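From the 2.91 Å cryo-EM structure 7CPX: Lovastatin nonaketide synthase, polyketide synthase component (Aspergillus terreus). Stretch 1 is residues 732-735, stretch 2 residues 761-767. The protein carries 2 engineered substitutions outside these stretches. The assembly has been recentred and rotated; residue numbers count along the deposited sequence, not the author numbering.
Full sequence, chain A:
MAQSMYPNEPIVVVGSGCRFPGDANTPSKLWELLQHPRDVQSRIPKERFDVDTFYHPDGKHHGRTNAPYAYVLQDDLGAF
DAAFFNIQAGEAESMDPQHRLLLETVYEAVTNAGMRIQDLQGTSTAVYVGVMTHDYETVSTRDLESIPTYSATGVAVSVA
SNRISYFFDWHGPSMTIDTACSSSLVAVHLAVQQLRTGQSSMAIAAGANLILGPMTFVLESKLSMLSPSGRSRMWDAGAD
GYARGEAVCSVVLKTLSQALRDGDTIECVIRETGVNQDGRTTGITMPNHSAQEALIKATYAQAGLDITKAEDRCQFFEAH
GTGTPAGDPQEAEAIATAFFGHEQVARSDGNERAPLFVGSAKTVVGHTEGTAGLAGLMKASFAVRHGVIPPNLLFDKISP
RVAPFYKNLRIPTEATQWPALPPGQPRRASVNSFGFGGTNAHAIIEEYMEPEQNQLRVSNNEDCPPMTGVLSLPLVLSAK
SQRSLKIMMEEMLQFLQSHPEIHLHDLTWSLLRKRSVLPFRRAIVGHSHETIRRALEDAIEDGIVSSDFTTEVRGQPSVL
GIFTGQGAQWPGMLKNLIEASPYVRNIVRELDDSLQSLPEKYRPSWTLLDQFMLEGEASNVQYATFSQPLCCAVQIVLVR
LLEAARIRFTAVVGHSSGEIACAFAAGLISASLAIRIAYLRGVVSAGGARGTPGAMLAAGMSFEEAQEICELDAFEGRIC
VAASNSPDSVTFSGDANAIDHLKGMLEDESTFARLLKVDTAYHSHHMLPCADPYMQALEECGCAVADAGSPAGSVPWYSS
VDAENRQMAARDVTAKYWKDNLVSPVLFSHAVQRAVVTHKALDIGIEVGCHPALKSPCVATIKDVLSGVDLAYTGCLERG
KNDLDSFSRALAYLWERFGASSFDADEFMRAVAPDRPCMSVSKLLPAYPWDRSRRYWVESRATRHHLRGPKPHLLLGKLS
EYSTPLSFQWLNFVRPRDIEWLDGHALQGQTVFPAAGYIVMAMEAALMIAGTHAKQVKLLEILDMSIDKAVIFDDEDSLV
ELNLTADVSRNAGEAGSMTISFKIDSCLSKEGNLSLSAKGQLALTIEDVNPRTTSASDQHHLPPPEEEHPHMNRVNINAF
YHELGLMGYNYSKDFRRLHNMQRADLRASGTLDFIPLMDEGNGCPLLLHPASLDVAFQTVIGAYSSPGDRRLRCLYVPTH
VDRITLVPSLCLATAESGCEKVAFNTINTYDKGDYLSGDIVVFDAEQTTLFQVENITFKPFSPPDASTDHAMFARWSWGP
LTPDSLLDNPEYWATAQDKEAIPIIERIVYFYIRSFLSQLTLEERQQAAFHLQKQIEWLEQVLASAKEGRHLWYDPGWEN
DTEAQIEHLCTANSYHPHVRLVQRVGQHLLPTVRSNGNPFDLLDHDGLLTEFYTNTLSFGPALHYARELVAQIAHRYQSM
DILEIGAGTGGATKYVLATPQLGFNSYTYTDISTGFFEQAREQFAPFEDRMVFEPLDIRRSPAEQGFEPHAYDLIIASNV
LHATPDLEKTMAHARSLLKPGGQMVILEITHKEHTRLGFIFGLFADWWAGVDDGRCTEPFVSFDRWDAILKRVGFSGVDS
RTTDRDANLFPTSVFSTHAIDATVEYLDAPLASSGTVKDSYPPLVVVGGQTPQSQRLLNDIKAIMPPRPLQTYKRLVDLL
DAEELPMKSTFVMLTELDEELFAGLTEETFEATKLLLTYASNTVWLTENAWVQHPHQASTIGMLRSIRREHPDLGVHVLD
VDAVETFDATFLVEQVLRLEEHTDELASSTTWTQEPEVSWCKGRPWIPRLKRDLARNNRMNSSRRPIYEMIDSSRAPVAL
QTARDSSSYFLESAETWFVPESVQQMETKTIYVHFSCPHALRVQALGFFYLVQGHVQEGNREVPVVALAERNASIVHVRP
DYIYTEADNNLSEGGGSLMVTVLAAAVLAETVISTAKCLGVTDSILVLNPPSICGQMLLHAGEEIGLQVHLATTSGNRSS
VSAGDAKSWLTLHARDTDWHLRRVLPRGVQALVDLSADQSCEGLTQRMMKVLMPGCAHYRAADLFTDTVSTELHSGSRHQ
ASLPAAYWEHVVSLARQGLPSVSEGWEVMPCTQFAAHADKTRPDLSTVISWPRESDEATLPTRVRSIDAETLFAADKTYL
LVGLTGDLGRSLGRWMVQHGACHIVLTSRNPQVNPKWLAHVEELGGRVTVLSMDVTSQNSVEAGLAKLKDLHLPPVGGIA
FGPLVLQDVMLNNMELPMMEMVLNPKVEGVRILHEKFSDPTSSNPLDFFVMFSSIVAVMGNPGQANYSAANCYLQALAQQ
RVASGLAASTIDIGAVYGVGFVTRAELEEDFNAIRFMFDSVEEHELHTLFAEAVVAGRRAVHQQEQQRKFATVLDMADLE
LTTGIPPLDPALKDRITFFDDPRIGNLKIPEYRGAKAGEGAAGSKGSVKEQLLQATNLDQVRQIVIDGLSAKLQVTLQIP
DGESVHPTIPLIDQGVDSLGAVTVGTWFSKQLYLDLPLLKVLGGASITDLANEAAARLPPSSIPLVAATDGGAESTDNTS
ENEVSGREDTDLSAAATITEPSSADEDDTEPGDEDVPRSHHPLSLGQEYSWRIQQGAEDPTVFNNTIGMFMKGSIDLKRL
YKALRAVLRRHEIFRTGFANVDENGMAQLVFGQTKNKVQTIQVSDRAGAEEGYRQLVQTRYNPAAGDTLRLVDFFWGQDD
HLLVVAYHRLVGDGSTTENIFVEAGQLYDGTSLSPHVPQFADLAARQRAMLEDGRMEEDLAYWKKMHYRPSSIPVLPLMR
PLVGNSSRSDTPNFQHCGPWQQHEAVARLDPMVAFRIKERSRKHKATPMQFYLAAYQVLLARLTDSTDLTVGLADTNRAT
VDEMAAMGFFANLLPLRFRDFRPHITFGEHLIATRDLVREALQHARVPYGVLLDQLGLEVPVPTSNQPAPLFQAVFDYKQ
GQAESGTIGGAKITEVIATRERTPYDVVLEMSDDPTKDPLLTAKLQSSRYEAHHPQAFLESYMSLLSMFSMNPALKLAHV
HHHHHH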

# COMPACT_ATOMS: atom_id res chain seq x y z
N PHE A 732 59.64 -69.35 8.57
CA PHE A 732 60.41 -70.38 9.25
C PHE A 732 61.90 -70.08 9.10
O PHE A 732 62.37 -69.78 8.00
CB PHE A 732 60.08 -71.76 8.68
CG PHE A 732 58.62 -72.11 8.75
CD1 PHE A 732 58.06 -72.58 9.93
CD2 PHE A 732 57.82 -71.97 7.63
CE1 PHE A 732 56.72 -72.90 9.99
CE2 PHE A 732 56.47 -72.30 7.69
CZ PHE A 732 55.92 -72.76 8.87
N SER A 733 62.63 -70.16 10.21
CA SER A 733 64.02 -69.73 10.25
C SER A 733 64.89 -70.80 10.88
O SER A 733 64.43 -71.64 11.66
CB SER A 733 64.17 -68.41 11.04
OG SER A 733 63.70 -68.56 12.36
N GLY A 734 66.17 -70.76 10.52
CA GLY A 734 67.15 -71.69 11.06
C GLY A 734 68.56 -71.14 10.94
O GLY A 734 68.79 -69.95 11.16
N ASP A 735 69.52 -72.00 10.60
CA ASP A 735 70.90 -71.57 10.42
C ASP A 735 71.06 -70.82 9.10
O ASP A 735 71.16 -69.60 9.07
CB ASP A 735 71.85 -72.77 10.47
CG ASP A 735 73.28 -72.38 10.18
OD1 ASP A 735 73.90 -71.69 11.02
OD2 ASP A 735 73.80 -72.77 9.11
N ALA A 761 68.31 -70.57 17.15
CA ALA A 761 67.07 -70.37 16.42
C ALA A 761 65.94 -71.18 17.04
O ALA A 761 66.18 -72.22 17.66
CB ALA A 761 67.24 -70.74 14.96
N TYR A 762 64.71 -70.71 16.87
CA TYR A 762 63.53 -71.37 17.41
C TYR A 762 62.74 -72.03 16.29
O TYR A 762 62.90 -71.71 15.11
CB TYR A 762 62.64 -70.37 18.16
CG TYR A 762 62.74 -68.94 17.67
CD1 TYR A 762 62.02 -68.51 16.56
CD2 TYR A 762 63.55 -68.03 18.32
CE1 TYR A 762 62.11 -67.21 16.12
CE2 TYR A 762 63.65 -66.72 17.89
CZ TYR A 762 62.93 -66.32 16.78
OH TYR A 762 63.02 -65.02 16.34
N HIS A 763 61.89 -72.98 16.68
CA HIS A 763 61.13 -73.80 15.74
C HIS A 763 62.04 -74.69 14.90
O HIS A 763 61.63 -75.19 13.85
CB HIS A 763 60.25 -72.94 14.83
CG HIS A 763 59.40 -71.96 15.58
ND1 HIS A 763 59.09 -70.71 15.09
CD2 HIS A 763 58.79 -72.05 16.79
CE1 HIS A 763 58.33 -70.07 15.96
NE2 HIS A 763 58.13 -70.86 17.00
N SER A 764 63.27 -74.89 15.36
CA SER A 764 64.23 -75.76 14.69
C SER A 764 65.02 -76.52 15.76
O SER A 764 64.82 -76.32 16.96
CB SER A 764 65.17 -74.96 13.78
OG SER A 764 65.83 -73.93 14.50
N HIS A 765 65.91 -77.39 15.30
CA HIS A 765 66.65 -78.24 16.24
C HIS A 765 67.58 -77.43 17.14
O HIS A 765 67.95 -77.92 18.21
CB HIS A 765 67.45 -79.29 15.48
CG HIS A 765 68.68 -78.76 14.80
ND1 HIS A 765 68.68 -78.34 13.49
CD2 HIS A 765 69.94 -78.58 15.26
CE1 HIS A 765 69.89 -77.92 13.17
NE2 HIS A 765 70.67 -78.06 14.22
N HIS A 766 67.94 -76.21 16.74
CA HIS A 766 68.90 -75.43 17.52
C HIS A 766 68.47 -75.31 18.98
O HIS A 766 69.25 -75.58 19.90
CB HIS A 766 69.07 -74.04 16.90
CG HIS A 766 69.83 -74.04 15.61
ND1 HIS A 766 70.72 -73.05 15.28
CD2 HIS A 766 69.83 -74.91 14.58
CE1 HIS A 766 71.24 -73.31 14.09
NE2 HIS A 766 70.71 -74.43 13.64
N MET A 767 67.22 -74.91 19.21
CA MET A 767 66.68 -74.81 20.56
C MET A 767 65.98 -76.08 21.01
O MET A 767 65.46 -76.13 22.13
CB MET A 767 65.70 -73.63 20.65
CG MET A 767 66.38 -72.27 20.72
SD MET A 767 65.19 -70.91 20.77
CE MET A 767 66.29 -69.50 20.91

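No hydrogen bond or salt bridge joins the two stretches; they meet through van der Waals contact alone, burying 254 Å² summed over both sides. Neither is regular helix or strand. Their backbones come nearest at G734 and A761, whose CA atoms lie 5.5 Å apart.

G734 adopts an extended conformation (phi/psi -158/-140) and presents its bare CA to the A761 methyl, with CA to CB at 4.0 Å. A761 points its CA-to-CB bond toward the first stretch, so this is a contact of carbon on carbon. The absence of a side chain at G734 is not forced here: an ideal CB would sit 4.4 Å from S764 CB and leave room.

S764 also points toward the first stretch. With chi1 at 55° (p), its OG lies 3.9 Å from S733 O and 4.3 Å from G734 CA. The first pair unites two polar atoms, yet the separation is too long for a hydrogen bond. S733 O also stands 3.8 Å from Y762 O; two carbonyl oxygens, both acceptors, cannot bond to each other.

Y762 departs from its neighbours. Its CA-to-CB bond points away, but chi1 of 28°, between rotamer wells, and chi2 of 82° bring the ring back, so that CE1 reaches 4.3 Å from S733 OG. S733 holds chi1 at 59° (p), and its hydroxyl meets the ring obliquely.

At the other end, H766 points its CA-to-CB bond toward the first stretch, and with chi1 at -72° (m) its ring atom CE1 lies 3.7 Å from D735 CB. The partner is the aspartate's methylene: chi1 of 176° (t) carries the carboxylate onward, leaving D735 OD1 5.0 Å from H766 NE2 and OD2 5.7 Å from it, too far for a salt bridge or hydrogen bond. Within the second stretch, a weak hydrogen bond from M767 N to A761 O (3.3 Å) spans the stretch.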